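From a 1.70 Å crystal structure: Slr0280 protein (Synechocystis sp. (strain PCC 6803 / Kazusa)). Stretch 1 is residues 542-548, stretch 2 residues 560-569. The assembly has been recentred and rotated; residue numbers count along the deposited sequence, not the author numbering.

Stretch 1 542-548: IILVASH
Stretch 2 (560-569) EFAQILQQLG

How are the two backbones laid against each other? Residues 542-547 form a β-strand with phi near -92° to -130° and psi near 126° to 148°, while the second stretch is α-helical from Glu560, continuing a helix begun earlier, with phi and psi close to -62° and -41°. Their axes come within 10.8 Å, and the N-to-C directions differ by 133°, so strand and helix run obliquely but more against than with each other. The register follows from this: the CA atoms of Ile543 and Leu568 lie 8.9 Å apart, those of Val545 and Leu565 8.3 Å, and those of Ser547 and Phe561 8.3 Å. Moving up the strand thus means moving back down the helix. Inside the helix, i to i-4 bonds hold the turns, for example Ile564 N to Glu560 O at 2.8 Å and Leu565 N to Phe561 O at 2.9 Å.

What does the start of the strand contribute? Ile542 (chi1 m, chi2 t) is out of reach of the helix. Ile543, also m and t, points its CA-to-CB bond toward the helix and rests its end over the C-terminal turn, with Ile543 CD1 4.2 Å from Leu568 O. This is a packing contact, since a methyl group offers that carbonyl no hydrogen bond. Just beyond, Gly569 turns the chain out of helical geometry with phi 96° and psi 18°, forming a Schellman motif in which Gly569 N bonds to Gln566 O at 3.0 Å. A CB at these backbone angles would be jammed against the carbonyl O of Leu568, which by itself calls for glycine.

Why does Val545 dominate the middle? Leu544 (m, t) is again out of reach, following the alternation of a strand, and Val545 (chi1 t) next points toward the helix, with 68 Å² covered, the largest share of any residue here. Its methyls meet three apolar side chains. Val545 CG2 lies 3.7 Å from Leu565 CD2, Val545 CG1 is 4.0 Å from Leu568 CD1, and Val545 CG1 also approaches Phe561 CE1 at 4.1 Å, at the ring edge near its plane. Leu565 and Leu568 are both m, t; Leu565 leaves its backbone sideways, yet its end comes nearer the strand. Shape and the exclusion of water account for these pairings.

How does the contact close at the end of the strand? Ala546 points away, and Ser547 (chi1 p) points toward the helix. Ser547 OG sits 3.6 Å from Phe561 CE1, oblique to the ring, so a hydroxyl packs on aromatic carbon. Phe561 (chi1 -168°, chi2 43°) starts sideways and brings its ring end inward to meet both Val545 and Ser547. His548, with chi1 m and chi2 -80°, lies beyond reach, its ring nitrogens bonded elsewhere in the structure. No hydrogen bond joins the stretches; the 276 Å² buried between them, both sides summed, rests on van der Waals packing.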

# COMPACT_ATOMS: atom_id res chain seq x y z
N ILE A 542 -15.32 -3.40 -2.65
CA ILE A 542 -14.21 -3.51 -1.72
C ILE A 542 -13.70 -2.13 -1.36
O ILE A 542 -13.53 -1.28 -2.23
CB ILE A 542 -13.08 -4.34 -2.35
CG1 ILE A 542 -13.55 -5.78 -2.56
CG2 ILE A 542 -11.79 -4.25 -1.48
CD1 ILE A 542 -12.64 -6.60 -3.45
N ILE A 543 -13.48 -1.89 -0.07
CA ILE A 543 -12.92 -0.61 0.36
C ILE A 543 -11.55 -0.85 0.98
O ILE A 543 -11.40 -1.68 1.87
CB ILE A 543 -13.83 0.10 1.39
CG1 ILE A 543 -15.28 0.08 0.91
CG2 ILE A 543 -13.37 1.54 1.59
CD1 ILE A 543 -16.27 0.40 2.01
N LEU A 544 -10.55 -0.15 0.47
CA LEU A 544 -9.23 -0.13 1.09
C LEU A 544 -9.17 1.15 1.91
O LEU A 544 -9.49 2.24 1.40
CB LEU A 544 -8.13 -0.15 0.03
CG LEU A 544 -8.21 -1.24 -1.04
CD1 LEU A 544 -7.01 -1.16 -1.97
CD2 LEU A 544 -8.29 -2.62 -0.42
N VAL A 545 -8.75 1.04 3.17
CA VAL A 545 -8.86 2.16 4.13
C VAL A 545 -7.55 2.42 4.86
O VAL A 545 -6.94 1.50 5.39
CB VAL A 545 -9.92 1.83 5.20
CG1 VAL A 545 -10.10 3.01 6.16
CG2 VAL A 545 -11.25 1.44 4.56
N ALA A 546 -7.13 3.69 4.89
CA ALA A 546 -5.96 4.11 5.68
C ALA A 546 -6.35 5.29 6.56
O ALA A 546 -6.87 6.30 6.05
CB ALA A 546 -4.79 4.52 4.75
N SER A 547 -6.11 5.17 7.86
CA SER A 547 -6.39 6.25 8.81
C SER A 547 -5.14 6.58 9.60
O SER A 547 -4.31 5.72 9.88
CB SER A 547 -7.53 5.88 9.76
OG SER A 547 -7.13 4.83 10.63
N HIS A 548 -5.00 7.84 9.99
CA HIS A 548 -3.85 8.21 10.83
C HIS A 548 -4.31 8.85 12.13
O HIS A 548 -5.18 8.29 12.80
CB HIS A 548 -2.83 9.01 10.02
CG HIS A 548 -2.26 8.22 8.87
ND1 HIS A 548 -1.25 7.30 9.05
CD2 HIS A 548 -2.59 8.18 7.56
CE1 HIS A 548 -0.96 6.73 7.88
NE2 HIS A 548 -1.76 7.25 6.96
N GLU A 560 -11.94 1.79 18.11
CA GLU A 560 -12.22 3.01 17.36
C GLU A 560 -12.16 2.78 15.86
O GLU A 560 -13.01 3.29 15.12
CB GLU A 560 -11.26 4.13 17.78
CG GLU A 560 -11.58 4.67 19.18
CD GLU A 560 -10.49 5.57 19.76
OE1 GLU A 560 -9.32 5.44 19.34
OE2 GLU A 560 -10.82 6.40 20.65
N PHE A 561 -11.17 2.02 15.41
CA PHE A 561 -11.03 1.73 13.99
C PHE A 561 -12.24 0.94 13.49
O PHE A 561 -12.76 1.21 12.42
CB PHE A 561 -9.71 1.00 13.70
CG PHE A 561 -9.36 0.93 12.23
CD1 PHE A 561 -9.52 2.03 11.40
CD2 PHE A 561 -8.86 -0.25 11.69
CE1 PHE A 561 -9.19 1.97 10.04
CE2 PHE A 561 -8.52 -0.33 10.34
CZ PHE A 561 -8.69 0.78 9.50
N ALA A 562 -12.72 -0.02 14.29
CA ALA A 562 -13.94 -0.76 13.96
C ALA A 562 -15.14 0.18 13.81
O ALA A 562 -15.96 0.03 12.90
CB ALA A 562 -14.22 -1.82 15.00
N GLN A 563 -15.24 1.17 14.70
CA GLN A 563 -16.30 2.15 14.60
C GLN A 563 -16.15 3.01 13.36
O GLN A 563 -17.14 3.32 12.69
CB GLN A 563 -16.34 3.01 15.87
CG GLN A 563 -16.68 2.21 17.13
CD GLN A 563 -16.67 3.06 18.40
OE1 GLN A 563 -16.06 4.13 18.45
NE2 GLN A 563 -17.34 2.57 19.44
N ILE A 564 -14.91 3.38 13.04
CA ILE A 564 -14.65 4.13 11.81
C ILE A 564 -15.14 3.37 10.58
O ILE A 564 -15.81 3.93 9.71
CB ILE A 564 -13.14 4.48 11.67
CG1 ILE A 564 -12.76 5.60 12.65
CG2 ILE A 564 -12.81 4.89 10.23
CD1 ILE A 564 -11.25 5.78 12.87
N LEU A 565 -14.83 2.08 10.52
CA LEU A 565 -15.18 1.24 9.38
C LEU A 565 -16.69 1.03 9.29
O LEU A 565 -17.26 1.01 8.20
CB LEU A 565 -14.47 -0.12 9.46
CG LEU A 565 -12.94 -0.02 9.29
CD1 LEU A 565 -12.26 -1.28 9.81
CD2 LEU A 565 -12.55 0.26 7.84
N GLN A 566 -17.34 0.87 10.44
CA GLN A 566 -18.80 0.80 10.47
C GLN A 566 -19.41 2.08 9.90
O GLN A 566 -20.34 2.02 9.10
CB GLN A 566 -19.28 0.55 11.90
CG GLN A 566 -20.77 0.40 12.04
CD GLN A 566 -21.18 0.07 13.47
OE1 GLN A 566 -20.73 0.71 14.42
NE2 GLN A 566 -22.01 -0.95 13.62
N GLN A 567 -18.87 3.23 10.29
CA GLN A 567 -19.29 4.52 9.73
C GLN A 567 -19.09 4.63 8.21
O GLN A 567 -19.84 5.32 7.52
CB GLN A 567 -18.53 5.66 10.43
CG GLN A 567 -19.17 6.12 11.72
CD GLN A 567 -20.50 6.80 11.46
OE1 GLN A 567 -20.56 7.87 10.86
NE2 GLN A 567 -21.58 6.16 11.89
N LEU A 568 -18.08 3.94 7.69
CA LEU A 568 -17.80 3.95 6.27
C LEU A 568 -18.70 3.01 5.48
O LEU A 568 -18.65 2.98 4.25
CB LEU A 568 -16.34 3.58 6.01
CG LEU A 568 -15.33 4.62 6.47
CD1 LEU A 568 -13.91 4.06 6.36
CD2 LEU A 568 -15.48 5.86 5.62
N GLY A 569 -19.50 2.23 6.20
CA GLY A 569 -20.47 1.35 5.56
C GLY A 569 -19.97 -0.08 5.41
O GLY A 569 -20.52 -0.86 4.62